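Local coordinates for protein homocysteine S-methyltransferase (Escherichia coli, PDB 5DMM) that catalyses zinc-dependent methyl transfer from S-methylmethionine, or less efficiently S-adenosylmethionine, to homocysteine, yielding methionine, at residues G21-E26 / G294-P300; Q64-S70 / T115-S121; A224-I230 / P249-N255; Q276-L281 / A305-S310; I51-L56 / L98-A102. The contacts are given in a common frame with arbitrary orientation. Residue numbers count along the deposited sequence, not the author numbering.

Contact 1: residues G21-E26 / G294-P300; sequences GAMATE and GCCRTTP. With ZN (zinc ion), chain B; BME (beta-mercaptoethanol), chain E.
The zinc site at the C-terminal mouth of a TIM barrel is bordered here by two loops, the ones that follow the first and last barrel strands. Residues 294-300 carry the Gly-Cys-Cys sequence. Cys295 SG binds the zinc ion at 2.0 Å, and Cys229 is a second protein ligand. Cys296 is a predicted zinc ligand, but here its SG is disulfide-bonded to S2 of beta-mercaptoethanol at 2.0 Å. The backbone makes a type II turn from Cys295 to Thr298, with Arg297 at positive phi (71°). Thr298 N bonds back to Cys295 O at 3.1 Å. The register pairs Gly21 with Gly294 (CA-CA 4.3 Å) and Ala22 with Cys295 (5.3 Å). Gly21 CA makes a CA-H...O contact with Gly294 O at 3.3 Å. A side chain on Gly21 would clash with Thr298 OG1. Thr298 takes the p rotamer; its OG1 donates to Cys295 O at 2.6 Å and accepts from Ala22 N at 3.1 Å. Ala22 CB packs on Cys295 O at 3.3 Å. Thr299 is the N-cap of helix 300-309, its OG1 bonded to the backbone N of Ala301. Thr25 (p), in helix 24-29, donates from OG1 to Thr298 O at 2.9 Å.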
# COMPACT_ATOMS: atom_id res chain seq x y z
N GLY A 21 5.70 -7.38 2.29
CA GLY A 21 5.33 -7.26 3.69
C GLY A 21 5.97 -6.03 4.30
O GLY A 21 6.43 -5.15 3.57
N ALA A 22 6.03 -5.99 5.63
CA ALA A 22 6.52 -4.80 6.32
C ALA A 22 8.00 -4.50 6.02
O ALA A 22 8.84 -5.39 5.90
CB ALA A 22 6.30 -4.94 7.82
N MET A 23 8.30 -3.21 5.93
CA MET A 23 9.64 -2.70 5.70
C MET A 23 10.38 -2.60 7.03
O MET A 23 11.55 -2.99 7.14
CB MET A 23 9.54 -1.34 4.98
CG MET A 23 10.81 -0.51 4.86
SD MET A 23 12.10 -1.32 3.90
CE MET A 23 11.41 -1.38 2.24
N ALA A 24 9.67 -2.13 8.05
CA ALA A 24 10.27 -1.80 9.35
C ALA A 24 10.96 -2.97 10.05
O ALA A 24 12.06 -2.82 10.57
CB ALA A 24 9.20 -1.22 10.27
N THR A 25 10.29 -4.13 10.06
CA THR A 25 10.84 -5.33 10.69
C THR A 25 12.23 -5.65 10.16
O THR A 25 13.16 -5.91 10.92
CB THR A 25 9.94 -6.57 10.47
OG1 THR A 25 9.62 -6.68 9.07
CG2 THR A 25 8.65 -6.45 11.24
N GLU A 26 12.34 -5.61 8.84
CA GLU A 26 13.56 -5.97 8.15
C GLU A 26 14.66 -4.94 8.36
O GLU A 26 15.83 -5.30 8.50
CB GLU A 26 13.28 -6.16 6.66
CG GLU A 26 12.81 -7.57 6.32
CD GLU A 26 13.97 -8.48 5.93
OE1 GLU A 26 14.99 -7.96 5.43
OE2 GLU A 26 13.86 -9.71 6.11
N GLY A 294 1.43 -8.88 3.30
CA GLY A 294 1.44 -8.69 4.74
C GLY A 294 1.60 -7.23 5.13
O GLY A 294 2.17 -6.43 4.38
N CYS A 295 1.11 -6.89 6.31
CA CYS A 295 1.28 -5.54 6.84
C CYS A 295 2.18 -5.60 8.09
O CYS A 295 3.25 -6.20 8.06
CB CYS A 295 -0.09 -4.92 7.14
SG CYS A 295 -0.20 -3.11 6.90
N CYS A 296 1.73 -5.00 9.19
CA CYS A 296 2.59 -4.80 10.37
C CYS A 296 3.13 -6.10 10.94
O CYS A 296 2.40 -7.07 11.13
CB CYS A 296 1.83 -4.04 11.46
SG CYS A 296 1.64 -2.26 11.17
N ARG A 297 4.44 -6.08 11.19
CA ARG A 297 5.18 -7.18 11.83
C ARG A 297 5.33 -8.41 10.93
O ARG A 297 5.86 -9.44 11.37
CB ARG A 297 4.53 -7.57 13.16
CG ARG A 297 4.51 -6.42 14.16
CD ARG A 297 3.94 -6.83 15.50
NE ARG A 297 2.66 -7.52 15.36
CZ ARG A 297 1.49 -6.91 15.19
NH1 ARG A 297 0.38 -7.64 15.07
NH2 ARG A 297 1.42 -5.59 15.14
N THR A 298 4.89 -8.32 9.68
CA THR A 298 5.18 -9.38 8.73
C THR A 298 6.58 -9.18 8.17
O THR A 298 7.18 -8.11 8.28
CB THR A 298 4.16 -9.43 7.58
OG1 THR A 298 4.26 -8.24 6.79
CG2 THR A 298 2.76 -9.55 8.16
N THR A 299 7.12 -10.26 7.61
CA THR A 299 8.49 -10.27 7.13
C THR A 299 8.48 -11.11 5.85
O THR A 299 7.44 -11.67 5.47
CB THR A 299 9.45 -10.89 8.18
OG1 THR A 299 9.28 -12.30 8.18
CG2 THR A 299 9.18 -10.36 9.58
N PRO A 300 9.64 -11.21 5.16
CA PRO A 300 9.66 -12.08 3.98
C PRO A 300 9.31 -13.55 4.27
O PRO A 300 9.03 -14.30 3.32
CB PRO A 300 11.10 -11.95 3.50
CG PRO A 300 11.48 -10.54 3.89
CD PRO A 300 10.83 -10.35 5.24
ZN ZN B . -0.28 -2.03 8.59
C1 BME E . 5.77 -2.29 10.91
C2 BME E . 4.38 -2.00 11.47
O1 BME E . 6.18 -3.59 11.27
S2 BME E . 3.23 -1.46 10.17

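Contact 2: residues Q64-S70 / T115-S121; sequences QCAITAS and TLLVAGS. With HCS (2-amino-4-mercapto-butyric acid), chain F.
Cys65 (t) lays its sulfur across the neighbouring strand, with SG 3.7 Å from Ala119 CB and 3.9 Å from Leu117 CB. Strands 65-67 and 117-121 are parallel; their axes approach to 4.5 Å and cross at -25°. Cys65 pairs with Leu117 (CA-CA 4.4 Å), Ala66 with Val118 (4.9 Å) and Ile67 with Ala119 (4.8 Å). Four backbone hydrogen bonds join them: Leu117 N to Gln64 O at 2.7 Å, Ala66 N to Leu117 O at 3.0 Å, Ala119 N to Ala66 O at 2.7 Å, and Thr68 N to Ala119 O at 2.9 Å. Ala66 and Val118 point to the other face, towards helices 48-61 and 85-109. Thr68 (p) packs CG2 on Val118 CG1 at 3.7 Å. Thr68 OG1 donates to Ser70 OG at 2.8 Å, and Ser70 (p) donates from OG to Ser121 O at 2.7 Å. A water bridges Gln64 NE2 and Thr115 O, at 2.8 Å from each, and Gln64 NE2 also bonds Gln14. Ile67 CG2 and Ser121 OG each lie 3.5 Å from OXT of the bound homocysteine; Ser121 OG is hydrogen-bonded to Glu168. This is a neighbouring strand pair of a TIM barrel, whose C-terminal ends line the substrate pocket.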
# COMPACT_ATOMS: atom_id res chain seq x y z
N GLN A 64 5.47 -10.11 -6.02
CA GLN A 64 5.46 -9.64 -7.39
C GLN A 64 5.16 -8.15 -7.45
O GLN A 64 5.14 -7.55 -8.53
CB GLN A 64 4.45 -10.43 -8.22
CG GLN A 64 4.79 -11.92 -8.22
CD GLN A 64 3.60 -12.80 -8.52
OE1 GLN A 64 2.78 -13.08 -7.65
NE2 GLN A 64 3.50 -13.24 -9.77
N CYS A 65 4.95 -7.56 -6.28
CA CYS A 65 4.75 -6.11 -6.16
C CYS A 65 5.41 -5.58 -4.89
O CYS A 65 5.11 -6.05 -3.79
CB CYS A 65 3.25 -5.77 -6.15
SG CYS A 65 2.91 -3.98 -6.21
N ALA A 66 6.31 -4.61 -5.05
CA ALA A 66 6.88 -3.91 -3.91
C ALA A 66 6.06 -2.67 -3.58
O ALA A 66 5.62 -1.96 -4.48
CB ALA A 66 8.34 -3.52 -4.19
N ILE A 67 5.88 -2.39 -2.29
CA ILE A 67 5.22 -1.15 -1.89
C ILE A 67 6.27 -0.21 -1.33
O ILE A 67 6.99 -0.57 -0.41
CB ILE A 67 4.11 -1.40 -0.85
CG1 ILE A 67 3.07 -2.35 -1.44
CG2 ILE A 67 3.47 -0.07 -0.43
CD1 ILE A 67 1.96 -2.79 -0.47
N THR A 68 6.36 1.00 -1.89
CA THR A 68 7.46 1.92 -1.54
C THR A 68 7.36 2.43 -0.11
O THR A 68 6.30 2.38 0.52
CB THR A 68 7.51 3.12 -2.50
OG1 THR A 68 6.26 3.85 -2.43
CG2 THR A 68 7.73 2.65 -3.93
N ALA A 69 8.49 2.93 0.41
CA ALA A 69 8.54 3.42 1.78
C ALA A 69 8.05 4.86 1.90
O ALA A 69 8.73 5.70 2.50
CB ALA A 69 9.97 3.31 2.31
N SER A 70 6.88 5.16 1.32
CA SER A 70 6.40 6.54 1.27
C SER A 70 5.12 6.76 2.07
O SER A 70 4.47 7.79 1.93
CB SER A 70 6.16 6.97 -0.19
OG SER A 70 5.39 5.99 -0.87
N THR A 115 6.42 -10.72 -14.66
CA THR A 115 6.24 -9.29 -14.45
C THR A 115 6.31 -8.93 -12.98
O THR A 115 5.69 -9.59 -12.15
CB THR A 115 4.90 -8.81 -15.03
OG1 THR A 115 4.85 -9.13 -16.43
CG2 THR A 115 4.75 -7.30 -14.86
N LEU A 116 7.09 -7.90 -12.65
CA LEU A 116 7.19 -7.41 -11.28
C LEU A 116 6.75 -5.93 -11.25
O LEU A 116 7.09 -5.16 -12.15
CB LEU A 116 8.61 -7.56 -10.73
CG LEU A 116 9.23 -8.96 -10.69
CD1 LEU A 116 10.61 -8.91 -10.06
CD2 LEU A 116 8.34 -9.94 -9.92
N LEU A 117 6.02 -5.56 -10.21
CA LEU A 117 5.47 -4.21 -10.11
C LEU A 117 6.08 -3.42 -8.95
O LEU A 117 6.65 -4.00 -8.00
CB LEU A 117 3.96 -4.28 -9.95
CG LEU A 117 3.19 -4.95 -11.10
CD1 LEU A 117 1.72 -5.06 -10.76
CD2 LEU A 117 3.41 -4.18 -12.40
N VAL A 118 5.97 -2.10 -9.04
CA VAL A 118 6.28 -1.20 -7.93
C VAL A 118 5.04 -0.34 -7.65
O VAL A 118 4.55 0.37 -8.53
CB VAL A 118 7.49 -0.30 -8.24
CG1 VAL A 118 7.73 0.70 -7.09
CG2 VAL A 118 8.74 -1.13 -8.49
N ALA A 119 4.53 -0.41 -6.43
CA ALA A 119 3.38 0.40 -6.07
C ALA A 119 3.81 1.51 -5.14
O ALA A 119 4.47 1.25 -4.13
CB ALA A 119 2.30 -0.45 -5.42
N GLY A 120 3.43 2.75 -5.45
CA GLY A 120 3.77 3.87 -4.59
C GLY A 120 2.81 3.99 -3.42
O GLY A 120 1.60 4.14 -3.61
N SER A 121 3.34 3.91 -2.20
CA SER A 121 2.49 3.97 -1.02
C SER A 121 1.94 5.38 -0.77
O SER A 121 2.69 6.36 -0.67
CB SER A 121 3.25 3.53 0.22
OG SER A 121 2.45 3.80 1.35
N HCS F . 3.66 1.61 5.44
CA HCS F . 2.91 0.38 5.21
CB HCS F . 1.48 0.55 5.72
CG HCS F . 1.47 0.83 7.21
SD HCS F . -0.23 0.69 7.84
C HCS F . 2.88 0.08 3.74
OXT HCS F . 3.44 0.88 2.96
O HCS F . 2.31 -0.96 3.35
O HOH W 1 5.47 -12.37 -11.62

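Contact 3: residues A224-I230 / P249-N255; sequences ALGINCI and PLVVYPN. With ZN (zinc ion), chain B; HCS (2-amino-4-mercapto-butyric acid), chain F.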
# COMPACT_ATOMS: atom_id res chain seq x y z
N ALA A 224 -8.49 -2.04 -7.99
CA ALA A 224 -8.65 -3.03 -6.94
C ALA A 224 -9.00 -2.35 -5.61
O ALA A 224 -8.71 -1.17 -5.40
CB ALA A 224 -7.38 -3.89 -6.80
N LEU A 225 -9.65 -3.11 -4.73
CA LEU A 225 -10.17 -2.62 -3.44
C LEU A 225 -9.84 -3.65 -2.39
O LEU A 225 -9.82 -4.84 -2.69
CB LEU A 225 -11.69 -2.44 -3.48
CG LEU A 225 -12.34 -1.54 -4.52
CD1 LEU A 225 -13.81 -1.46 -4.25
CD2 LEU A 225 -11.72 -0.18 -4.40
N GLY A 226 -9.63 -3.24 -1.15
CA GLY A 226 -9.45 -4.26 -0.13
C GLY A 226 -9.21 -3.75 1.27
O GLY A 226 -9.65 -2.67 1.62
N ILE A 227 -8.51 -4.55 2.06
CA ILE A 227 -8.26 -4.22 3.45
C ILE A 227 -6.79 -4.45 3.82
O ILE A 227 -6.14 -5.35 3.29
CB ILE A 227 -9.16 -5.05 4.39
CG1 ILE A 227 -8.96 -6.53 4.08
CG2 ILE A 227 -10.63 -4.63 4.21
CD1 ILE A 227 -9.68 -7.49 5.05
N ASN A 228 -6.26 -3.62 4.71
CA ASN A 228 -4.91 -3.86 5.22
C ASN A 228 -4.77 -3.31 6.62
O ASN A 228 -5.61 -2.54 7.08
CB ASN A 228 -3.86 -3.24 4.28
CG ASN A 228 -3.84 -1.72 4.34
OD1 ASN A 228 -4.75 -1.05 3.84
ND2 ASN A 228 -2.78 -1.15 4.94
N CYS A 229 -3.70 -3.72 7.30
CA CYS A 229 -3.42 -3.27 8.66
C CYS A 229 -4.58 -3.62 9.59
O CYS A 229 -4.98 -2.83 10.43
CB CYS A 229 -3.14 -1.77 8.68
SG CYS A 229 -2.16 -1.24 10.11
N ILE A 230 -5.10 -4.83 9.42
CA ILE A 230 -6.22 -5.33 10.20
C ILE A 230 -5.80 -6.67 10.82
O ILE A 230 -4.89 -7.32 10.32
CB ILE A 230 -7.48 -5.49 9.32
CG1 ILE A 230 -8.69 -5.97 10.13
CG2 ILE A 230 -7.21 -6.46 8.17
CD1 ILE A 230 -9.94 -6.19 9.27
N PRO A 249 -10.79 -7.16 -8.43
CA PRO A 249 -9.82 -7.95 -7.65
C PRO A 249 -9.69 -7.38 -6.24
O PRO A 249 -9.52 -6.15 -6.10
CB PRO A 249 -8.49 -7.79 -8.43
CG PRO A 249 -8.81 -7.11 -9.69
CD PRO A 249 -10.18 -6.49 -9.59
N LEU A 250 -9.76 -8.22 -5.22
CA LEU A 250 -9.71 -7.72 -3.85
C LEU A 250 -8.30 -7.82 -3.28
O LEU A 250 -7.56 -8.76 -3.58
CB LEU A 250 -10.70 -8.47 -2.95
CG LEU A 250 -12.19 -8.32 -3.31
CD1 LEU A 250 -13.04 -9.08 -2.29
CD2 LEU A 250 -12.62 -6.84 -3.40
N VAL A 251 -7.97 -6.85 -2.44
CA VAL A 251 -6.65 -6.73 -1.85
C VAL A 251 -6.69 -7.09 -0.37
O VAL A 251 -7.61 -6.70 0.34
CB VAL A 251 -6.10 -5.28 -1.99
CG1 VAL A 251 -4.73 -5.16 -1.39
CG2 VAL A 251 -6.09 -4.84 -3.44
N VAL A 252 -5.70 -7.84 0.10
CA VAL A 252 -5.66 -8.15 1.52
C VAL A 252 -4.23 -8.30 1.99
O VAL A 252 -3.47 -9.11 1.48
CB VAL A 252 -6.49 -9.44 1.84
CG1 VAL A 252 -6.06 -10.63 0.97
CG2 VAL A 252 -6.38 -9.79 3.31
N TYR A 253 -3.84 -7.47 2.95
CA TYR A 253 -2.57 -7.66 3.62
C TYR A 253 -2.69 -7.26 5.08
O TYR A 253 -2.62 -6.08 5.42
CB TYR A 253 -1.42 -6.92 2.91
CG TYR A 253 -1.60 -5.49 2.40
CD1 TYR A 253 -0.79 -4.47 2.88
CD2 TYR A 253 -2.49 -5.18 1.37
CE1 TYR A 253 -0.89 -3.16 2.39
CE2 TYR A 253 -2.60 -3.88 0.88
CZ TYR A 253 -1.79 -2.88 1.39
OH TYR A 253 -1.89 -1.59 0.92
N PRO A 254 -2.89 -8.26 5.94
CA PRO A 254 -3.16 -8.04 7.36
C PRO A 254 -1.89 -7.95 8.20
O PRO A 254 -0.78 -8.19 7.71
CB PRO A 254 -3.98 -9.27 7.75
CG PRO A 254 -3.37 -10.36 6.90
CD PRO A 254 -3.09 -9.68 5.57
N ASN A 255 -2.07 -7.61 9.47
CA ASN A 255 -0.97 -7.64 10.42
C ASN A 255 -0.62 -9.08 10.77
O ASN A 255 -1.44 -9.99 10.61
CB ASN A 255 -1.33 -6.86 11.67
CG ASN A 255 -1.69 -5.43 11.36
OD1 ASN A 255 -1.14 -4.84 10.44
ND2 ASN A 255 -2.62 -4.86 12.12
ZN ZN B . -0.28 -2.03 8.59
N HCS F . 3.66 1.61 5.44
CA HCS F . 2.91 0.38 5.21
CB HCS F . 1.48 0.55 5.72
CG HCS F . 1.47 0.83 7.21
SD HCS F . -0.23 0.69 7.84
C HCS F . 2.88 0.08 3.74
OXT HCS F . 3.44 0.88 2.96
O HCS F . 2.31 -0.96 3.35
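Strands 224-228 and 250-253 run parallel, their axes 4.2 Å apart at closest and crossed at -23°. Leu225 pairs with Leu250, Gly226 with Val251, Ile227 with Val252 and Asn228 with Tyr253. The bonds include Val251 N to Leu225 O (2.7 Å), Ile227 N to Val251 O (2.9 Å), Tyr253 N to Ile227 O (3.1 Å) and Cys229 N to Tyr253 O (3.2 Å). Past the strands, Asn255 N still reaches Ile230 O at 3.0 Å. The Gly226-Val251 pair is tight, with CA atoms 4.1 Å apart. A side chain at Gly226 would clash with Val251 O. Asn228 CB sits over the Tyr253 ring, 3.4 Å from its centroid, in a CH-pi contact. The polar ends go elsewhere: Asn228 OD1 bonds Ser194, and Tyr253 OH bonds Glu168. Cys229 follows the strand with positive phi (58°). Cys229 SG binds zinc at 2.5 Å and lies 3.6 Å from HCS SD, the homocysteine sulfur. Both Cys229 and Tyr253 line the substrate pocket. Ile227 CG1 packs on Val252 CG2 at 4.2 Å, on the face that meets helix 235-243. That helix joins the strands as a beta-alpha-beta unit of the TIM barrel. Strand 191-197 lies beside 222-228, and strand 289-292 beside 250-253.

Contact 4: residues Q276-L281 / A305-S310; sequences QLADYL and ALKARS
Ala278 is the bump at the middle of this contact. Its CB enters a hollow on the last helix formed by Ala305, Leu306 and Arg309. Ala278 CB lies 3.5 Å from Ala305 CB, 4.0 Å from Leu306 CD2 and 3.5 Å from Arg309 CD. The CA atoms of Ala278 and Leu306 are 4.8 Å apart, a closeness that the small alanine permits. Residues 278-280 form a 3-10 turn, with Leu281 N bonded to Ala278 O at 3.3 Å. Residues 305-309 are alpha-helical. In the TIM barrel, this joins the approach to helix 281-286 with the end of helix 300-309, the last two helices in the chain. Leu306 (m, t) in turn fills the gap between two leucines. Leu306 CD1 touches Leu277 CD2 at 3.6 Å, and Leu306 CD2 lies 4.3 Å from Leu281 CD2. Leu281 and Leu306 also reach Ile292 on the barrel strand beneath. Leu281 (t, p) slides CD2 over the helix end, 3.6 Å from Leu306 O and 3.8 Å from Ser310 CB. Arg309 is extended (m, t, t), and its CD passes 3.1 Å from Ala278 O. Its guanidinium end reaches Asp279, making a salt bridge of 3.1 Å between Arg309 NH2 and Asp279 OD1.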
# COMPACT_ATOMS: atom_id res chain seq x y z
N GLN A 276 -1.43 -18.58 11.52
CA GLN A 276 -0.45 -18.21 10.52
C GLN A 276 -1.10 -17.52 9.32
O GLN A 276 -2.13 -17.96 8.82
CB GLN A 276 0.32 -19.44 10.04
CG GLN A 276 1.21 -19.20 8.84
CD GLN A 276 2.69 -19.29 9.19
OE1 GLN A 276 3.08 -20.05 10.07
NE2 GLN A 276 3.51 -18.51 8.49
N LEU A 277 -0.47 -16.44 8.85
CA LEU A 277 -1.02 -15.64 7.77
C LEU A 277 -1.29 -16.48 6.51
O LEU A 277 -2.40 -16.45 5.96
CB LEU A 277 -0.06 -14.47 7.46
CG LEU A 277 -0.55 -13.39 6.49
CD1 LEU A 277 0.20 -12.08 6.69
CD2 LEU A 277 -0.43 -13.82 5.04
N ALA A 278 -0.30 -17.25 6.08
CA ALA A 278 -0.44 -18.03 4.85
C ALA A 278 -1.52 -19.12 4.92
O ALA A 278 -2.00 -19.57 3.88
CB ALA A 278 0.89 -18.65 4.48
N ASP A 279 -1.92 -19.53 6.12
CA ASP A 279 -2.97 -20.55 6.27
C ASP A 279 -4.32 -20.07 5.76
O ASP A 279 -5.21 -20.88 5.47
CB ASP A 279 -3.11 -20.98 7.73
CG ASP A 279 -1.94 -21.81 8.21
OD1 ASP A 279 -1.21 -22.36 7.36
OD2 ASP A 279 -1.75 -21.91 9.44
N TYR A 280 -4.48 -18.75 5.66
CA TYR A 280 -5.74 -18.14 5.23
C TYR A 280 -5.92 -18.04 3.72
O TYR A 280 -7.00 -17.68 3.24
CB TYR A 280 -5.86 -16.74 5.82
CG TYR A 280 -6.18 -16.71 7.29
CD1 TYR A 280 -7.48 -16.49 7.72
CD2 TYR A 280 -5.19 -16.89 8.25
CE1 TYR A 280 -7.78 -16.46 9.06
CE2 TYR A 280 -5.48 -16.87 9.59
CZ TYR A 280 -6.78 -16.65 9.99
OH TYR A 280 -7.09 -16.62 11.33
N LEU A 281 -4.87 -18.35 2.96
CA LEU A 281 -4.90 -18.13 1.53
C LEU A 281 -6.11 -18.78 0.82
O LEU A 281 -6.76 -18.14 -0.01
CB LEU A 281 -3.58 -18.61 0.92
CG LEU A 281 -3.38 -18.61 -0.60
CD1 LEU A 281 -3.89 -17.33 -1.23
CD2 LEU A 281 -1.91 -18.78 -0.92
N ALA A 305 5.95 -18.15 2.81
CA ALA A 305 4.89 -19.10 3.13
C ALA A 305 3.71 -19.00 2.17
O ALA A 305 3.13 -20.01 1.77
CB ALA A 305 4.42 -18.91 4.57
N LEU A 306 3.34 -17.78 1.78
CA LEU A 306 2.22 -17.59 0.85
C LEU A 306 2.56 -18.17 -0.50
O LEU A 306 1.72 -18.80 -1.16
CB LEU A 306 1.87 -16.10 0.71
CG LEU A 306 1.09 -15.47 1.87
CD1 LEU A 306 1.14 -13.96 1.78
CD2 LEU A 306 -0.35 -15.94 1.85
N LYS A 307 3.81 -17.97 -0.91
CA LYS A 307 4.30 -18.43 -2.20
C LYS A 307 4.22 -19.95 -2.28
O LYS A 307 3.78 -20.51 -3.29
CB LYS A 307 5.74 -17.94 -2.40
CG LYS A 307 6.42 -18.38 -3.69
CD LYS A 307 5.74 -17.78 -4.90
CE LYS A 307 6.46 -18.13 -6.19
NZ LYS A 307 5.76 -17.55 -7.37
N ALA A 308 4.61 -20.61 -1.19
CA ALA A 308 4.60 -22.07 -1.13
C ALA A 308 3.18 -22.62 -1.17
O ALA A 308 2.94 -23.68 -1.74
CB ALA A 308 5.31 -22.55 0.12
N ARG A 309 2.23 -21.89 -0.58
CA ARG A 309 0.84 -22.35 -0.53
C ARG A 309 0.06 -22.00 -1.78
O ARG A 309 -1.07 -22.44 -1.96
CB ARG A 309 0.14 -21.78 0.71
CG ARG A 309 0.55 -22.50 1.99
CD ARG A 309 0.06 -21.79 3.24
NE ARG A 309 0.28 -22.57 4.46
CZ ARG A 309 1.44 -22.63 5.11
NH1 ARG A 309 2.50 -21.97 4.67
NH2 ARG A 309 1.53 -23.37 6.22
N SER A 310 0.66 -21.20 -2.66
CA SER A 310 0.01 -20.84 -3.91
C SER A 310 0.66 -21.55 -5.09
O SER A 310 -0.03 -22.14 -5.93
CB SER A 310 0.04 -19.32 -4.12
OG SER A 310 1.36 -18.84 -4.23

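Contact 5: residues I51-L56 / L98-A102; sequences IREVHL and LARKA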
# COMPACT_ATOMS: atom_id res chain seq x y z
N ILE A 51 17.00 -0.12 2.34
CA ILE A 51 15.63 -0.17 1.81
C ILE A 51 15.59 -0.98 0.51
O ILE A 51 14.70 -1.82 0.29
CB ILE A 51 15.08 1.26 1.58
CG1 ILE A 51 14.80 1.92 2.94
CG2 ILE A 51 13.80 1.23 0.74
CD1 ILE A 51 14.34 3.39 2.81
N ARG A 52 16.56 -0.72 -0.36
CA ARG A 52 16.68 -1.47 -1.61
C ARG A 52 16.88 -2.96 -1.34
O ARG A 52 16.30 -3.81 -2.02
CB ARG A 52 17.84 -0.91 -2.45
CG ARG A 52 18.09 -1.59 -3.78
CD ARG A 52 19.57 -1.42 -4.17
NE ARG A 52 20.41 -2.22 -3.28
CZ ARG A 52 21.58 -1.83 -2.76
NH1 ARG A 52 22.09 -0.64 -3.03
NH2 ARG A 52 22.25 -2.65 -1.96
N GLU A 53 17.71 -3.27 -0.34
CA GLU A 53 17.97 -4.67 0.03
C GLU A 53 16.68 -5.36 0.51
O GLU A 53 16.44 -6.52 0.18
CB GLU A 53 19.05 -4.74 1.11
CG GLU A 53 20.45 -4.48 0.57
CD GLU A 53 21.55 -4.51 1.63
OE1 GLU A 53 21.34 -5.16 2.68
OE2 GLU A 53 22.61 -3.88 1.42
N VAL A 54 15.87 -4.65 1.28
CA VAL A 54 14.63 -5.25 1.77
C VAL A 54 13.66 -5.51 0.62
O VAL A 54 13.00 -6.55 0.58
CB VAL A 54 13.95 -4.37 2.83
CG1 VAL A 54 12.57 -4.95 3.17
CG2 VAL A 54 14.82 -4.28 4.07
N HIS A 55 13.57 -4.57 -0.33
CA HIS A 55 12.72 -4.80 -1.50
C HIS A 55 13.20 -6.05 -2.26
O HIS A 55 12.41 -6.89 -2.69
CB HIS A 55 12.71 -3.58 -2.43
CG HIS A 55 11.95 -2.40 -1.90
ND1 HIS A 55 10.65 -2.49 -1.45
CD2 HIS A 55 12.30 -1.10 -1.78
CE1 HIS A 55 10.23 -1.29 -1.07
NE2 HIS A 55 11.21 -0.43 -1.27
N LEU A 56 14.52 -6.17 -2.41
CA LEU A 56 15.09 -7.32 -3.10
C LEU A 56 14.76 -8.61 -2.35
O LEU A 56 14.42 -9.63 -2.94
CB LEU A 56 16.60 -7.15 -3.27
CG LEU A 56 17.34 -8.35 -3.88
CD1 LEU A 56 16.83 -8.64 -5.29
CD2 LEU A 56 18.85 -8.10 -3.88
N LEU A 98 14.42 3.23 -5.43
CA LEU A 98 15.06 2.12 -4.72
C LEU A 98 14.32 0.82 -4.97
O LEU A 98 14.94 -0.24 -5.09
CB LEU A 98 15.15 2.38 -3.22
CG LEU A 98 16.08 3.52 -2.82
CD1 LEU A 98 15.85 3.89 -1.36
CD2 LEU A 98 17.54 3.08 -3.03
N ALA A 99 12.99 0.88 -5.07
CA ALA A 99 12.23 -0.33 -5.38
C ALA A 99 12.48 -0.75 -6.83
O ALA A 99 12.57 -1.95 -7.14
CB ALA A 99 10.72 -0.12 -5.12
N ARG A 100 12.58 0.23 -7.73
CA ARG A 100 12.84 -0.08 -9.13
C ARG A 100 14.24 -0.68 -9.28
O ARG A 100 14.45 -1.59 -10.09
CB ARG A 100 12.68 1.17 -10.00
CG ARG A 100 11.25 1.72 -10.04
CD ARG A 100 11.19 2.98 -10.89
NE ARG A 100 11.57 2.67 -12.26
CZ ARG A 100 11.96 3.56 -13.17
NH1 ARG A 100 12.04 4.85 -12.85
NH2 ARG A 100 12.27 3.16 -14.39
N LYS A 101 15.20 -0.18 -8.50
CA LYS A 101 16.56 -0.72 -8.52
C LYS A 101 16.58 -2.16 -8.03
O LYS A 101 17.30 -2.99 -8.59
CB LYS A 101 17.50 0.13 -7.65
CG LYS A 101 17.78 1.54 -8.18
CD LYS A 101 18.69 1.54 -9.38
CE LYS A 101 19.13 2.96 -9.74
NZ LYS A 101 19.84 3.64 -8.61
N ALA A 102 15.79 -2.47 -7.00
CA ALA A 102 15.69 -3.84 -6.50
C ALA A 102 15.06 -4.77 -7.55
O ALA A 102 15.45 -5.94 -7.67
CB ALA A 102 14.89 -3.89 -5.21
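Apolar packing carries most of this helix pair. Ala102 points at helix 48-61, and its CB rests in a shallow groove. Ala102 CB lies 3.5 Å from Arg52 O and His55 CB, and 3.6 Å from Leu56 N. Leu56 CB is 4.2 Å from Ala102 CB. One turn earlier, Leu98 CD1 meets Ile51 CG2 at 4.0 Å. The aliphatic part of Arg52 also takes part, with CB 4.0 Å from Leu98 CD2 and CG 3.7 Å from Leu98 O. The small Ala102 lets Leu56 come near (CA-CA 4.9 Å); Arg52 and Leu98 have CA atoms 5.0 Å apart. The segment axes approach to 8.2 Å and cross at -47°. These are two outer helices of the TIM barrel, preceding strands 65-67 and 117-122. In a CH-pi contact, Ala99 CB lies over one face of the His55 ring, 3.9 Å from its centroid and 16° off the normal. Met23 also touches this ring. No hydrogen bond or salt bridge crosses between the segments. Charged groups stay at the margin: Arg52 NH2 makes a long salt bridge to Glu53 OE2 within its own helix, at 3.6 Å, and Lys101 has a long, weak ion pair with Glu97.

Overall arrangement
Contacts 2 and 3 are buried pairs of parallel strands in one barrel sheet. Within each, backbone hydrogen bonds join the strands; the two contacts meet where Ile67 packs on Tyr253. Both touch the homocysteine. Contact 1 is a partly buried meeting of loops with mixed chemistry. It shares the zinc with contact 3, and Cys295 N probably bonds Pro254 O there. Contacts 4 and 5 belong to the outer helical layer, with centres about 23 Å apart. Contact 5 is buried and apolar, and lies against contact 2, where His55 and Ala99 pack on the strands that follow these helices. Contact 4 is partly buried, with exposed residues at its edge, and adds a salt bridge. Its Leu277 touches both contact 1 and contact 3.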